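Local coordinates for anaphase-promoting complex subunit cut9 (Schizosaccharomyces pombe, PDB 2XPI), which serves as a TPR-repeat subunit of the anaphase-promoting complex, the E3 ubiquitin ligase that controls progression through mitosis and G1, at residues N387-A392 and F417-E422. Sequence-based numbering, arbitrary orientation.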
loop_
_atom_site.group_PDB
_atom_site.type_symbol
_atom_site.label_atom_id
_atom_site.label_comp_id
_atom_site.label_asym_id
_atom_site.label_seq_id
_atom_site.Cartn_x
_atom_site.Cartn_y
_atom_site.Cartn_z
ATOM N N ASN A 387 20.223 31.351 -9.343
ATOM C CA ASN A 387 19.530 32.414 -10.038
ATOM C C ASN A 387 18.782 31.997 -11.288
ATOM O O ASN A 387 18.631 32.788 -12.216
ATOM C CB ASN A 387 20.514 33.513 -10.388
ATOM C CG ASN A 387 20.187 34.795 -9.701
ATOM O OD1 ASN A 387 19.350 35.570 -10.176
ATOM N ND2 ASN A 387 20.822 35.025 -8.549
ATOM N N LYS A 388 18.320 30.759 -11.322
ATOM C CA LYS A 388 17.470 30.301 -12.407
ATOM C C LYS A 388 16.055 30.398 -11.891
ATOM O O LYS A 388 15.511 29.448 -11.358
ATOM C CB LYS A 388 17.822 28.867 -12.803
ATOM C CG LYS A 388 19.009 28.763 -13.739
ATOM C CD LYS A 388 19.376 27.315 -14.008
ATOM C CE LYS A 388 20.219 27.148 -15.283
ATOM N NZ LYS A 388 19.429 27.367 -16.538
ATOM N N ILE A 389 15.473 31.576 -12.031
ATOM C CA ILE A 389 14.242 31.916 -11.329
ATOM C C ILE A 389 12.990 31.209 -11.889
ATOM O O ILE A 389 12.099 30.825 -11.127
ATOM C CB ILE A 389 14.066 33.451 -11.289
ATOM C CG1 ILE A 389 15.330 34.087 -10.711
ATOM C CG2 ILE A 389 12.832 33.846 -10.485
ATOM C CD1 ILE A 389 15.671 33.579 -9.321
ATOM N N SER A 390 12.937 31.028 -13.206
ATOM C CA SER A 390 11.834 30.319 -13.835
ATOM C C SER A 390 11.702 28.891 -13.292
ATOM O O SER A 390 10.616 28.465 -12.896
ATOM C CB SER A 390 12.021 30.264 -15.354
ATOM O OG SER A 390 12.664 31.431 -15.837
ATOM N N GLU A 391 12.797 28.142 -13.283
ATOM C CA GLU A 391 12.715 26.749 -12.872
ATOM C C GLU A 391 12.574 26.641 -11.344
ATOM O O GLU A 391 11.998 25.684 -10.825
ATOM C CB GLU A 391 13.879 25.922 -13.443
ATOM C CG GLU A 391 15.201 26.661 -13.542
ATOM C CD GLU A 391 15.301 27.588 -14.760
ATOM O OE1 GLU A 391 15.414 27.068 -15.895
ATOM O OE2 GLU A 391 15.291 28.835 -14.582
ATOM N N ALA A 392 13.059 27.647 -10.629
ATOM C CA ALA A 392 12.793 27.726 -9.204
ATOM C C ALA A 392 11.292 27.910 -8.976
ATOM O O ALA A 392 10.685 27.168 -8.202
ATOM C CB ALA A 392 13.573 28.848 -8.579
ATOM N N PHE A 417 8.388 35.255 -7.526
ATOM C CA PHE A 417 7.611 36.338 -8.114
ATOM C C PHE A 417 8.226 37.700 -7.782
ATOM O O PHE A 417 8.326 38.565 -8.664
ATOM C CB PHE A 417 6.155 36.282 -7.668
ATOM C CG PHE A 417 5.375 35.195 -8.318
ATOM C CD1 PHE A 417 5.202 35.178 -9.694
ATOM C CD2 PHE A 417 4.790 34.197 -7.563
ATOM C CE1 PHE A 417 4.455 34.174 -10.306
ATOM C CE2 PHE A 417 4.050 33.190 -8.168
ATOM C CZ PHE A 417 3.882 33.181 -9.544
ATOM N N ALA A 418 8.639 37.891 -6.523
ATOM C CA ALA A 418 9.181 39.187 -6.126
ATOM C C ALA A 418 10.360 39.521 -7.018
ATOM O O ALA A 418 10.407 40.608 -7.598
ATOM C CB ALA A 418 9.569 39.212 -4.675
ATOM N N ILE A 419 11.282 38.572 -7.174
ATOM C CA ILE A 419 12.462 38.794 -8.012
ATOM C C ILE A 419 12.116 39.164 -9.463
ATOM O O ILE A 419 12.758 40.029 -10.043
ATOM C CB ILE A 419 13.412 37.590 -8.004
ATOM C CG1 ILE A 419 14.423 37.720 -6.882
ATOM C CG2 ILE A 419 14.173 37.489 -9.310
ATOM C CD1 ILE A 419 14.506 36.479 -6.025
ATOM N N GLU A 420 11.107 38.509 -10.039
ATOM C CA GLU A 420 10.661 38.806 -11.402
ATOM C C GLU A 420 9.923 40.136 -11.527
ATOM O O GLU A 420 9.606 40.576 -12.629
ATOM C CB GLU A 420 9.758 37.691 -11.940
ATOM C CG GLU A 420 10.488 36.459 -12.459
ATOM C CD GLU A 420 11.923 36.758 -12.890
ATOM O OE1 GLU A 420 12.738 37.089 -11.998
ATOM O OE2 GLU A 420 12.249 36.654 -14.103
ATOM N N GLY A 421 9.639 40.772 -10.398
ATOM C CA GLY A 421 8.852 41.991 -10.414
ATOM C C GLY A 421 7.361 41.735 -10.483
ATOM O O GLY A 421 6.602 42.629 -10.761
ATOM N N GLU A 422 6.929 40.512 -10.226
ATOM C CA GLU A 422 5.503 40.202 -10.247
ATOM C C GLU A 422 4.859 40.457 -8.889
ATOM O O GLU A 422 4.519 39.521 -8.157
ATOM C CB GLU A 422 5.294 38.747 -10.624
ATOM C CG GLU A 422 4.202 38.541 -11.614
ATOM C CD GLU A 422 4.765 38.264 -12.970
ATOM O OE1 GLU A 422 5.807 37.563 -13.033
ATOM O OE2 GLU A 422 4.178 38.748 -13.964
#
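Ile-419 and Glu-420, the two residues that meet Ile-389, lie in a helix end closed by a backbone bond from Glu-422 N to Phe-417 O, 2.9 Å long. A second bond, from Gly-421 N to Ala-418 O, is also 2.9 Å and completes a Schellman motif. Glycine suits this turn because, having no side chain, it takes the positive phi (82°) without crowding the carbonyl O of Glu-420. No hydrogen bond crosses between 387-392 and 417-422; the contact is made by side chains, with Ile-389 in the middle.

Two branches of Ile-389 share the work. CG1 lies 3.9 Å from Ile-419 CG2, and the two isoleucine side chains are set roughly perpendicular, methyl and methylene surfaces touching. With chi1 at -53°, CG1 sits beside the backbone N and CG2 falls opposite that N, against the acid, 3.6 Å from Glu-420 OE1. A beta-branched residue fits here because it presents two apolar arms from one CB.

The segments belong to consecutive tetratricopeptide repeats: 387-392 holds the turn between helices 373-385 and 389-402 of TPR 9 and the start of the second helix, and 417-422 lies in TPR 10, so the contact joins neighbouring repeats of the helical stack near the surface. On its own side Ile-389 also packs on Leu-384 of helix 373-385. Ala-418, one residue before Ile-419, packs on a basic side chain of another protein chain, consistent with TPR 10 being among the repeats that bind hcn1.

Glu-420 reaches Ile-389 although its CB does not aim there: the chain bends at chi2 (-24°) and runs antiparallel to the isoleucine's. Its aliphatic CG, 4.0 Å from Ile-389 CG2, adds apolar contact, while OE1 rests against that same methyl at van der Waals distance; Glu-420 is exposed, so a charged end is tolerable there. Glu-420 also touches Arg-393, one helical turn beyond Ile-389.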